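Local atomic coordinates of macrolide export ATP-binding/permease protein MacB (Actinobacillus actinomycetemcomitans, PDB entry 3FTJ), a protein that probably forms the ATP-driven inner-membrane part of the tripartite efflux system MacAB-TdeA, which confers resistance to macrolides, and is represented here by its periplasmic region. Residues 41-46 / 174-179; 54-59 / 161-166; 112-117 / 138-143. All coordinates share one frame; numbering follows the deposited sequence.

Contact 1: 41-46 / 174-179; sequences NTLSKQ and GSITVK
Leu-43 of helix 37-44 meets Ile-176 and Val-178 of strand 175-180 in a small, buried and wholly apolar contact. All of the touching on the helix side falls to one methyl, CD1. It comes to 4.1 Å from Ile-176 CG2 and to 4.2 Å from Ile-176 CD1, resting against both arms of the isoleucine, while the two side chains run slantwise to each other. A looser touch, 4.4 Å between Leu-43 CD1 and Val-178 CG1, extends the patch two residues further along the strand. Ile-176 and Val-178 lie on the same face of the sheet, and both point at the helix. In Ile-176, CG2 lies anti to the backbone N and CG1 anti to the carbonyl carbon (chi1 -62°), an arrangement that presents CG2 and the terminal CD1 together.

Leu-196 of helix 186-201 touches Leu-43, and Leu-193 of that helix touches Val-178, so both helices pack on this face of the sheet and share one hydrophobic layer. The branched Ile-176 and Val-178 suit an extended backbone, whereas leucine, unbranched at CB, fits a helix and carries its methyls out to the sheet.

Polar interactions lie to the side of this patch. Within residues 41-46, Lys-45 NZ makes a weak bond to Asn-41 OD1 (3.3 Å) on the exposed surface. Thr-177, on the other face of the strand, bonds through OG1 to Thr-17, and Lys-179 forms a salt bridge with Asp-182.

No hydrogen bond joins the two segments. Their attachment rests on dispersion and the exclusion of water, an undirected chemistry in which shape decides the fit and the strand keeps its backbone bonds for neighbouring strands.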
ATOM      1  N   ASN A  41      13.561  -0.293  -3.886  1.00 25.36           N
ATOM      2  CA  ASN A  41      14.754  -1.024  -3.485  1.00 26.37           C
ATOM      3  C   ASN A  41      15.833  -0.068  -2.978  1.00 27.77           C
ATOM      4  O   ASN A  41      16.427  -0.283  -1.927  1.00 30.88           O
ATOM      5  CB  ASN A  41      15.280  -1.858  -4.652  1.00 29.72           C
ATOM      6  CG  ASN A  41      16.417  -2.782  -4.246  1.00 37.57           C
ATOM      7  OD1 ASN A  41      17.534  -2.666  -4.752  1.00 40.88           O
ATOM      8  ND2 ASN A  41      16.141  -3.692  -3.317  1.00 32.45           N
ATOM      9  N   THR A  42      16.081   1.000  -3.725  1.00 27.48           N
ATOM     10  CA  THR A  42      17.074   1.987  -3.317  1.00 24.00           C
ATOM     11  C   THR A  42      16.713   2.656  -1.994  1.00 26.23           C
ATOM     12  O   THR A  42      17.578   2.884  -1.140  1.00 23.80           O
ATOM     13  CB  THR A  42      17.265   3.032  -4.402  1.00 27.35           C
ATOM     14  OG1 THR A  42      17.719   2.374  -5.588  1.00 28.51           O
ATOM     15  CG2 THR A  42      18.298   4.074  -3.971  1.00 27.87           C
ATOM     16  N   LEU A  43      15.433   2.952  -1.808  1.00 22.15           N
ATOM     17  CA  LEU A  43      14.972   3.537  -0.554  1.00 25.19           C
ATOM     18  C   LEU A  43      15.202   2.585   0.617  1.00 25.11           C
ATOM     19  O   LEU A  43      15.599   3.004   1.700  1.00 26.63           O
ATOM     20  CB  LEU A  43      13.494   3.926  -0.645  1.00 21.42           C
ATOM     21  CG  LEU A  43      13.162   5.098  -1.577  1.00 23.38           C
ATOM     22  CD1 LEU A  43      11.662   5.160  -1.883  1.00 24.75           C
ATOM     23  CD2 LEU A  43      13.630   6.408  -0.970  1.00 24.20           C
ATOM     24  N   SER A  44      14.964   1.299   0.394  1.00 24.23           N
ATOM     25  CA  SER A  44      15.106   0.311   1.463  1.00 26.83           C
ATOM     26  C   SER A  44      16.529   0.270   1.998  1.00 29.07           C
ATOM     27  O   SER A  44      16.775  -0.256   3.085  1.00 29.05           O
ATOM     28  CB  SER A  44      14.720  -1.082   0.975  1.00 26.27           C
ATOM     29  OG  SER A  44      15.618  -1.521  -0.029  1.00 25.41           O
ATOM     30  N   LYS A  45      17.461   0.828   1.229  1.00 27.81           N
ATOM     31  CA  LYS A  45      18.870   0.783   1.590  1.00 31.36           C
ATOM     32  C   LYS A  45      19.376   2.019   2.333  1.00 32.97           C
ATOM     33  O   LYS A  45      20.479   2.005   2.876  1.00 40.66           O
ATOM     34  CB  LYS A  45      19.727   0.498   0.355  1.00 31.16           C
ATOM     35  CG  LYS A  45      19.607  -0.943  -0.108  1.00 30.19           C
ATOM     36  CD  LYS A  45      20.201  -1.169  -1.477  1.00 35.83           C
ATOM     37  CE  LYS A  45      20.133  -2.655  -1.829  1.00 45.75           C
ATOM     38  NZ  LYS A  45      20.498  -2.939  -3.249  1.00 50.65           N
ATOM     39  N   GLN A  46      18.581   3.085   2.358  1.00 29.51           N
ATOM     40  CA  GLN A  46      18.969   4.285   3.091  1.00 29.00           C
ATOM     41  C   GLN A  46      19.002   3.961   4.575  1.00 30.94           C
ATOM     42  O   GLN A  46      18.179   3.194   5.073  1.00 26.76           O
ATOM     43  CB  GLN A  46      18.008   5.446   2.817  1.00 27.67           C
ATOM     44  CG  GLN A  46      17.889   5.798   1.350  1.00 30.20           C
ATOM     45  CD  GLN A  46      19.216   5.688   0.620  1.00 31.42           C
ATOM     46  OE1 GLN A  46      19.355   4.907  -0.324  1.00 31.59           O
ATOM     47  NE2 GLN A  46      20.198   6.463   1.058  1.00 31.98           N
ATOM     48  N   GLY A 174       1.822   2.553  -7.756  1.00 13.11           N
ATOM     49  CA  GLY A 174       1.002   3.709  -7.452  1.00 16.48           C
ATOM     50  C   GLY A 174       1.554   4.558  -6.327  1.00 19.38           C
ATOM     51  O   GLY A 174       1.410   5.787  -6.340  1.00 18.38           O
ATOM     52  N   SER A 175       2.187   3.903  -5.355  1.00 16.54           N
ATOM     53  CA  SER A 175       2.820   4.600  -4.239  1.00 17.58           C
ATOM     54  C   SER A 175       3.810   3.717  -3.471  1.00 17.99           C
ATOM     55  O   SER A 175       3.875   2.502  -3.667  1.00 17.63           O
ATOM     56  CB  SER A 175       1.757   5.146  -3.277  1.00 20.42           C
ATOM     57  OG  SER A 175       1.051   4.097  -2.632  1.00 20.20           O
ATOM     58  N   ILE A 176       4.572   4.352  -2.591  1.00 17.08           N
ATOM     59  CA  ILE A 176       5.530   3.681  -1.730  1.00 18.72           C
ATOM     60  C   ILE A 176       5.402   4.262  -0.332  1.00 20.57           C
ATOM     61  O   ILE A 176       5.554   5.470  -0.139  1.00 20.58           O
ATOM     62  CB  ILE A 176       6.986   3.944  -2.200  1.00 16.91           C
ATOM     63  CG1 ILE A 176       7.218   3.383  -3.605  1.00 21.07           C
ATOM     64  CG2 ILE A 176       7.985   3.362  -1.215  1.00 17.17           C
ATOM     65  CD1 ILE A 176       8.476   3.927  -4.277  1.00 18.34           C
ATOM     66  N   THR A 177       5.120   3.423   0.649  1.00 18.30           N
ATOM     67  CA  THR A 177       5.119   3.905   2.021  1.00 22.03           C
ATOM     68  C   THR A 177       6.417   3.497   2.710  1.00 24.62           C
ATOM     69  O   THR A 177       6.802   2.329   2.674  1.00 23.90           O
ATOM     70  CB  THR A 177       3.910   3.392   2.815  1.00 24.48           C
ATOM     71  OG1 THR A 177       2.700   3.792   2.154  1.00 25.64           O
ATOM     72  CG2 THR A 177       3.925   3.962   4.228  1.00 25.71           C
ATOM     73  N   VAL A 178       7.092   4.472   3.316  1.00 21.89           N
ATOM     74  CA  VAL A 178       8.341   4.224   4.022  1.00 23.47           C
ATOM     75  C   VAL A 178       8.128   4.426   5.518  1.00 26.10           C
ATOM     76  O   VAL A 178       7.379   5.311   5.934  1.00 27.24           O
ATOM     77  CB  VAL A 178       9.494   5.155   3.540  1.00 25.05           C
ATOM     78  CG1 VAL A 178       9.660   5.094   2.025  1.00 24.02           C
ATOM     79  CG2 VAL A 178       9.257   6.575   3.980  1.00 28.84           C
ATOM     80  N   LYS A 179       8.771   3.585   6.320  1.00 26.79           N
ATOM     81  CA  LYS A 179       8.778   3.770   7.762  1.00 29.39           C
ATOM     82  C   LYS A 179      10.114   4.395   8.101  1.00 33.58           C
ATOM     83  O   LYS A 179      11.168   3.841   7.781  1.00 29.36           O
ATOM     84  CB  LYS A 179       8.628   2.433   8.483  1.00 33.16           C
ATOM     85  CG  LYS A 179       7.846   2.496   9.793  1.00 37.92           C
ATOM     86  CD  LYS A 179       8.623   3.188  10.903  1.00 41.97           C
ATOM     87  CE  LYS A 179       7.928   2.992  12.250  1.00 47.88           C
ATOM     88  NZ  LYS A 179       8.675   3.596  13.392  1.00 59.92           N
TER

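Contact 2: 54-59 / 161-166; sequences PNTSSS and STVLNK
Thr-56 on strand 49-64 packs against Val-163 and Leu-164 of helix 160-168, a helix-on-sheet contact in the mixed alpha/beta fold of the periplasmic region. The strand runs on through the sheet, with Thr-56 backbone-bonded to Gly-76 of the neighbouring strand 67-77, and the helix lies over the face from which the threonine side chain rises.

Thr-56 and Val-163 each point at the opposite segment and pass alongside one another in opposite directions. The threonine turns its methyl to the helix: its OG1 stands anti to the backbone N (chi1 -175°), which places CG2 in the crowded position between N and the carbonyl carbon. That methyl reaches 3.9 Å from Val-163 CG1, the valine branch that lies anti to its own backbone N. Threonine suits this place because its branched CB is at home in a strand and its methyl supplies an apolar surface.

Leu-164 arrives differently. Its CB does not aim at the strand, but the longer chain carries CD2 back, to 4.2 Å from Thr-56 CG2. The length of the leucine lets it reach the strand from the flank of the helix, and it also touches Ile-37 of helix 37-44, as Pro-54 does. Polar residues of the segment serve other neighbours: Ser-161 OG bonds to Val-100 O and Thr-162 OG1 to Asn-104 O.

One methyl therefore receives both helix residues: seen from Thr-56 CG2, the directions to Val-163 CG1 and Leu-164 CD2 stand roughly at a right angle.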
ATOM      1  N   PRO A  54       5.913  -1.115  -1.304  1.00 17.19           N
ATOM      2  CA  PRO A  54       5.378  -0.740  -2.619  1.00 20.48           C
ATOM      3  C   PRO A  54       3.870  -0.967  -2.638  1.00 19.56           C
ATOM      4  O   PRO A  54       3.387  -1.821  -1.904  1.00 22.22           O
ATOM      5  CB  PRO A  54       6.072  -1.717  -3.576  1.00 20.34           C
ATOM      6  CG  PRO A  54       7.223  -2.302  -2.786  1.00 21.18           C
ATOM      7  CD  PRO A  54       6.775  -2.307  -1.368  1.00 19.56           C
ATOM      8  N   ASN A  55       3.133  -0.217  -3.446  1.00 18.84           N
ATOM      9  CA  ASN A  55       1.680  -0.385  -3.511  1.00 19.65           C
ATOM     10  C   ASN A  55       1.150  -0.109  -4.908  1.00 21.97           C
ATOM     11  O   ASN A  55       1.258   1.005  -5.415  1.00 22.16           O
ATOM     12  CB  ASN A  55       0.976   0.528  -2.490  1.00 18.25           C
ATOM     13  CG  ASN A  55      -0.542   0.317  -2.438  1.00 29.66           C
ATOM     14  OD1 ASN A  55      -1.209   0.143  -3.465  1.00 23.88           O
ATOM     15  ND2 ASN A  55      -1.094   0.348  -1.228  1.00 31.36           N
ATOM     16  N   THR A  56       0.599  -1.139  -5.534  1.00 20.71           N
ATOM     17  CA  THR A  56      -0.161  -0.969  -6.760  1.00 21.60           C
ATOM     18  C   THR A  56      -1.498  -1.664  -6.540  1.00 19.43           C
ATOM     19  O   THR A  56      -1.636  -2.466  -5.625  1.00 17.95           O
ATOM     20  CB  THR A  56       0.552  -1.606  -7.945  1.00 18.58           C
ATOM     21  OG1 THR A  56      -0.175  -1.325  -9.145  1.00 22.81           O
ATOM     22  CG2 THR A  56       0.642  -3.106  -7.750  1.00 21.63           C
ATOM     23  N   SER A  57      -2.495  -1.345  -7.349  1.00 20.10           N
ATOM     24  CA  SER A  57      -3.758  -2.060  -7.240  1.00 20.55           C
ATOM     25  C   SER A  57      -4.532  -2.040  -8.541  1.00 25.38           C
ATOM     26  O   SER A  57      -4.176  -1.325  -9.488  1.00 24.78           O
ATOM     27  CB  SER A  57      -4.632  -1.495  -6.118  1.00 25.59           C
ATOM     28  OG  SER A  57      -5.043  -0.172  -6.401  1.00 30.25           O
ATOM     29  N   SER A  58      -5.598  -2.835  -8.554  1.00 23.10           N
ATOM     30  CA  SER A  58      -6.486  -2.982  -9.692  1.00 21.28           C
ATOM     31  C   SER A  58      -7.857  -3.299  -9.125  1.00 22.87           C
ATOM     32  O   SER A  58      -7.971  -3.880  -8.051  1.00 24.09           O
ATOM     33  CB  SER A  58      -6.013  -4.129 -10.583  1.00 19.82           C
ATOM     34  OG  SER A  58      -6.694  -4.144 -11.831  1.00 28.45           O
ATOM     35  N   SER A  59      -8.898  -2.903  -9.839  1.00 23.35           N
ATOM     36  CA  SER A  59     -10.268  -3.134  -9.408  1.00 21.10           C
ATOM     37  C   SER A  59     -10.944  -3.972 -10.477  1.00 22.17           C
ATOM     38  O   SER A  59     -10.965  -3.593 -11.645  1.00 20.79           O
ATOM     39  CB  SER A  59     -10.982  -1.797  -9.250  1.00 20.57           C
ATOM     40  OG  SER A  59     -12.337  -1.980  -8.912  1.00 33.20           O
ATOM     41  N   SER A 161       4.780  -8.297  -5.922  1.00 19.28           N
ATOM     42  CA  SER A 161       5.456  -9.060  -6.969  1.00 18.78           C
ATOM     43  C   SER A 161       4.469  -9.914  -7.767  1.00 19.64           C
ATOM     44  O   SER A 161       4.498  -9.934  -9.000  1.00 21.03           O
ATOM     45  CB  SER A 161       6.550  -9.937  -6.357  1.00 19.56           C
ATOM     46  OG  SER A 161       6.032 -10.702  -5.279  1.00 19.80           O
ATOM     47  N   THR A 162       3.598 -10.616  -7.053  1.00 17.31           N
ATOM     48  CA  THR A 162       2.540 -11.415  -7.672  1.00 20.01           C
ATOM     49  C   THR A 162       1.621 -10.578  -8.550  1.00 19.91           C
ATOM     50  O   THR A 162       1.277 -10.971  -9.663  1.00 19.92           O
ATOM     51  CB  THR A 162       1.678 -12.085  -6.602  1.00 19.42           C
ATOM     52  OG1 THR A 162       2.533 -12.725  -5.649  1.00 17.51           O
ATOM     53  CG2 THR A 162       0.752 -13.122  -7.229  1.00 20.13           C
ATOM     54  N   VAL A 163       1.231  -9.414  -8.049  1.00 18.23           N
ATOM     55  CA  VAL A 163       0.302  -8.556  -8.768  1.00 17.79           C
ATOM     56  C   VAL A 163       0.954  -7.950 -10.010  1.00 21.02           C
ATOM     57  O   VAL A 163       0.350  -7.900 -11.077  1.00 20.37           O
ATOM     58  CB  VAL A 163      -0.272  -7.470  -7.842  1.00 16.48           C
ATOM     59  CG1 VAL A 163      -1.080  -6.463  -8.627  1.00 18.65           C
ATOM     60  CG2 VAL A 163      -1.134  -8.120  -6.801  1.00 16.83           C
ATOM     61  N   LEU A 164       2.200  -7.517  -9.872  1.00 18.56           N
ATOM     62  CA  LEU A 164       2.932  -6.949 -10.989  1.00 20.30           C
ATOM     63  C   LEU A 164       3.218  -8.032 -12.022  1.00 21.71           C
ATOM     64  O   LEU A 164       3.000  -7.838 -13.205  1.00 22.38           O
ATOM     65  CB  LEU A 164       4.252  -6.325 -10.510  1.00 17.50           C
ATOM     66  CG  LEU A 164       4.159  -5.022  -9.709  1.00 20.52           C
ATOM     67  CD1 LEU A 164       5.497  -4.686  -9.086  1.00 16.64           C
ATOM     68  CD2 LEU A 164       3.662  -3.871 -10.595  1.00 17.77           C
ATOM     69  N   ASN A 165       3.726  -9.171 -11.566  1.00 23.04           N
ATOM     70  CA  ASN A 165       4.159 -10.223 -12.480  1.00 23.62           C
ATOM     71  C   ASN A 165       2.986 -10.871 -13.222  1.00 24.03           C
ATOM     72  O   ASN A 165       3.098 -11.201 -14.396  1.00 26.10           O
ATOM     73  CB  ASN A 165       4.986 -11.285 -11.737  1.00 24.20           C
ATOM     74  CG  ASN A 165       6.380 -10.786 -11.336  1.00 29.45           C
ATOM     75  OD1 ASN A 165       6.943  -9.894 -11.971  1.00 25.95           O
ATOM     76  ND2 ASN A 165       6.945 -11.381 -10.283  1.00 25.39           N
ATOM     77  N   LYS A 166       1.855 -11.026 -12.541  1.00 22.74           N
ATOM     78  CA  LYS A 166       0.750 -11.824 -13.068  1.00 24.87           C
ATOM     79  C   LYS A 166      -0.500 -11.031 -13.449  1.00 26.31           C
ATOM     80  O   LYS A 166      -1.310 -11.496 -14.252  1.00 26.04           O
ATOM     81  CB  LYS A 166       0.383 -12.935 -12.075  1.00 24.22           C
ATOM     82  CG  LYS A 166       1.493 -13.973 -11.875  1.00 29.46           C
ATOM     83  CD  LYS A 166       1.221 -14.855 -10.660  1.00 37.07           C
ATOM     84  CE  LYS A 166       2.154 -16.067 -10.611  1.00 38.01           C
ATOM     85  NZ  LYS A 166       3.502 -15.728 -10.078  1.00 36.43           N
TER

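Contact 3: 112-117 / 138-143; sequences SAKKAI and IGVVSD
Ser-112 of helix 111-118 meets Asp-143, in the loop just after strand 133-141, and Lys-114 meets Val-140 near the end of that strand, a partly buried contact of mixed character in which a polar touch at the helix start accompanies an apolar one about half a helical turn further on. It lies toward the outer part of the chain, about 17 Å from the chain centre to the contact centre.

The polar part centres on one carboxylate oxygen. Asp-143 OD2 accepts a weak hydrogen bond from Ser-112 N, 3.1 Å long and bent to 132°. The same backbone N-H is shared with Asp-110 OD2, which probably accounts for the poor angle. Ser-112 OG is also close, 3.3 Å from Asp-143 OD2; chi1 of 52° tucks the hydroxyl between the backbone N and the carbonyl carbon. A small serine lets the carboxylate approach the first turn of the helix, where the partial positive charge of the N-terminus would favour an acid. The neighbouring Asp-110 carboxylate works the other way, and the closeness of two acids may raise the proton affinity of one of them.

The apolar part pairs a strand valine with the stem of a lysine. Val-140 CG1 lies 4.1 Å from Lys-114 CB, and Val-140 CG2 is equally near Lys-114 CG. The lysine chain then bends at chi2 (-82°), leading its amine away from the valine to the carbonyl oxygens of Ala-119 and Glu-121. Lysine thus lends its methylenes to the packing while its amine finds hydrogen-bond acceptors beyond the valine.

Strand 106-110 leads directly into helix 111-118, and the chain returns through the hairpin of 127-130 and 133-141 to lie parallel to 106-110. The helix packed on that returning strand is typical of a beta-alpha-beta connection, here with an extra hairpin strand inserted.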
ATOM      1  N   SER A 112     -14.217  -6.851   6.245  1.00 31.78           N
ATOM      2  CA  SER A 112     -15.483  -6.715   5.542  1.00 31.16           C
ATOM      3  C   SER A 112     -15.512  -7.506   4.231  1.00 31.39           C
ATOM      4  O   SER A 112     -16.586  -7.871   3.747  1.00 27.87           O
ATOM      5  CB  SER A 112     -15.822  -5.240   5.309  1.00 32.57           C
ATOM      6  OG  SER A 112     -14.745  -4.563   4.687  1.00 41.84           O
ATOM      7  N   ALA A 113     -14.339  -7.778   3.663  1.00 25.77           N
ATOM      8  CA  ALA A 113     -14.262  -8.618   2.471  1.00 29.20           C
ATOM      9  C   ALA A 113     -14.614 -10.057   2.842  1.00 27.79           C
ATOM     10  O   ALA A 113     -15.405 -10.711   2.154  1.00 27.19           O
ATOM     11  CB  ALA A 113     -12.868  -8.550   1.839  1.00 25.12           C
ATOM     12  N   LYS A 114     -14.029 -10.540   3.937  1.00 25.72           N
ATOM     13  CA  LYS A 114     -14.326 -11.872   4.451  1.00 26.70           C
ATOM     14  C   LYS A 114     -15.832 -12.038   4.658  1.00 29.15           C
ATOM     15  O   LYS A 114     -16.427 -13.021   4.220  1.00 30.16           O
ATOM     16  CB  LYS A 114     -13.572 -12.107   5.760  1.00 28.25           C
ATOM     17  CG  LYS A 114     -13.592 -13.542   6.262  1.00 30.54           C
ATOM     18  CD  LYS A 114     -14.882 -13.870   7.009  1.00 36.25           C
ATOM     19  CE  LYS A 114     -14.993 -15.368   7.270  1.00 40.09           C
ATOM     20  NZ  LYS A 114     -16.144 -15.727   8.158  1.00 41.17           N
ATOM     21  N   LYS A 115     -16.446 -11.063   5.318  1.00 30.48           N
ATOM     22  CA  LYS A 115     -17.879 -11.100   5.567  1.00 31.98           C
ATOM     23  C   LYS A 115     -18.702 -11.114   4.280  1.00 29.88           C
ATOM     24  O   LYS A 115     -19.660 -11.870   4.164  1.00 30.47           O
ATOM     25  CB  LYS A 115     -18.310  -9.919   6.440  1.00 33.56           C
ATOM     26  CG  LYS A 115     -19.821  -9.825   6.610  1.00 41.15           C
ATOM     27  CD  LYS A 115     -20.249  -8.548   7.309  1.00 49.76           C
ATOM     28  CE  LYS A 115     -21.759  -8.515   7.514  1.00 54.35           C
ATOM     29  NZ  LYS A 115     -22.216  -7.188   8.013  1.00 60.04           N
ATOM     30  N   ALA A 116     -18.330 -10.280   3.316  1.00 28.93           N
ATOM     31  CA  ALA A 116     -19.096 -10.153   2.078  1.00 28.74           C
ATOM     32  C   ALA A 116     -19.023 -11.404   1.213  1.00 28.41           C
ATOM     33  O   ALA A 116     -20.009 -11.815   0.599  1.00 31.16           O
ATOM     34  CB  ALA A 116     -18.623  -8.938   1.285  1.00 32.28           C
ATOM     35  N   ILE A 117     -17.849 -12.017   1.181  1.00 30.26           N
ATOM     36  CA  ILE A 117     -17.582 -13.130   0.283  1.00 27.00           C
ATOM     37  C   ILE A 117     -17.799 -14.481   0.946  1.00 29.85           C
ATOM     38  O   ILE A 117     -18.140 -15.457   0.284  1.00 30.03           O
ATOM     39  CB  ILE A 117     -16.123 -13.091  -0.172  1.00 27.64           C
ATOM     40  CG1 ILE A 117     -15.837 -11.810  -0.947  1.00 27.92           C
ATOM     41  CG2 ILE A 117     -15.786 -14.317  -0.996  1.00 31.53           C
ATOM     42  CD1 ILE A 117     -14.364 -11.492  -0.977  1.00 36.91           C
ATOM     43  N   ILE A 138      -5.082 -16.835   2.604  1.00 16.76           N
ATOM     44  CA  ILE A 138      -4.198 -17.323   3.658  1.00 19.88           C
ATOM     45  C   ILE A 138      -4.482 -16.666   5.011  1.00 23.13           C
ATOM     46  O   ILE A 138      -4.025 -17.149   6.049  1.00 21.46           O
ATOM     47  CB  ILE A 138      -2.689 -17.142   3.300  1.00 23.16           C
ATOM     48  CG1 ILE A 138      -2.347 -15.666   3.068  1.00 20.82           C
ATOM     49  CG2 ILE A 138      -2.310 -17.969   2.087  1.00 22.49           C
ATOM     50  CD1 ILE A 138      -0.844 -15.382   3.088  1.00 20.66           C
ATOM     51  N   GLY A 139      -5.247 -15.580   5.004  1.00 21.34           N
ATOM     52  CA  GLY A 139      -5.506 -14.860   6.233  1.00 21.39           C
ATOM     53  C   GLY A 139      -6.519 -13.742   6.098  1.00 26.26           C
ATOM     54  O   GLY A 139      -7.048 -13.487   5.006  1.00 21.74           O
ATOM     55  N   VAL A 140      -6.775 -13.074   7.223  1.00 24.42           N
ATOM     56  CA  VAL A 140      -7.755 -12.000   7.319  1.00 23.04           C
ATOM     57  C   VAL A 140      -7.236 -10.941   8.281  1.00 30.01           C
ATOM     58  O   VAL A 140      -6.727 -11.274   9.351  1.00 30.80           O
ATOM     59  CB  VAL A 140      -9.099 -12.522   7.875  1.00 24.46           C
ATOM     60  CG1 VAL A 140     -10.129 -11.401   7.945  1.00 27.65           C
ATOM     61  CG2 VAL A 140      -9.616 -13.659   7.026  1.00 24.78           C
ATOM     62  N   VAL A 141      -7.360  -9.672   7.903  1.00 28.27           N
ATOM     63  CA  VAL A 141      -6.954  -8.571   8.771  1.00 26.76           C
ATOM     64  C   VAL A 141      -8.133  -7.646   9.053  1.00 30.76           C
ATOM     65  O   VAL A 141      -9.146  -7.685   8.352  1.00 28.46           O
ATOM     66  CB  VAL A 141      -5.823  -7.729   8.146  1.00 29.82           C
ATOM     67  CG1 VAL A 141      -4.522  -8.521   8.098  1.00 28.99           C
ATOM     68  CG2 VAL A 141      -6.219  -7.246   6.754  1.00 23.62           C
ATOM     69  N   SER A 142      -8.012  -6.822  10.089  1.00 29.80           N
ATOM     70  CA  SER A 142      -9.011  -5.793  10.340  1.00 33.97           C
ATOM     71  C   SER A 142      -8.945  -4.785   9.194  1.00 35.47           C
ATOM     72  O   SER A 142      -7.931  -4.697   8.501  1.00 37.23           O
ATOM     73  CB  SER A 142      -8.738  -5.101  11.669  1.00 35.40           C
ATOM     74  OG  SER A 142      -7.486  -4.443  11.634  1.00 34.07           O
ATOM     75  N   ASP A 143     -10.013  -4.029   8.975  1.00 37.50           N
ATOM     76  CA  ASP A 143     -10.031  -3.122   7.829  1.00 44.12           C
ATOM     77  C   ASP A 143      -9.612  -1.686   8.134  1.00 44.41           C
ATOM     78  O   ASP A 143      -9.399  -1.315   9.287  1.00 44.45           O
ATOM     79  CB  ASP A 143     -11.386  -3.148   7.118  1.00 44.13           C
ATOM     80  CG  ASP A 143     -12.530  -3.430   8.051  1.00 44.95           C
ATOM     81  OD1 ASP A 143     -12.509  -2.912   9.186  1.00 47.84           O
ATOM     82  OD2 ASP A 143     -13.450  -4.169   7.644  1.00 44.63           O
TER

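All three contacts set a helix against the same mixed sheet, but at different depths. Contacts 1 and 2 are buried and apolar, joined by methyl packing without hydrogen bonds; contact 3 is only partly buried, and there a weak bond to a carboxylate supplements the packing. Contacts 1 and 2 also adjoin: strands 49-64 and 175-180 are neighbours, with Asn-55 O probably bonded to the backbone N of Gly-174 and Ser-175. Contact 3 touches neither and lies across the chain's centre from contact 1, their centres about 27 Å apart. Along the chain the three are nested, 112-117/138-143 within 54-59/161-166 within 41-46/174-179.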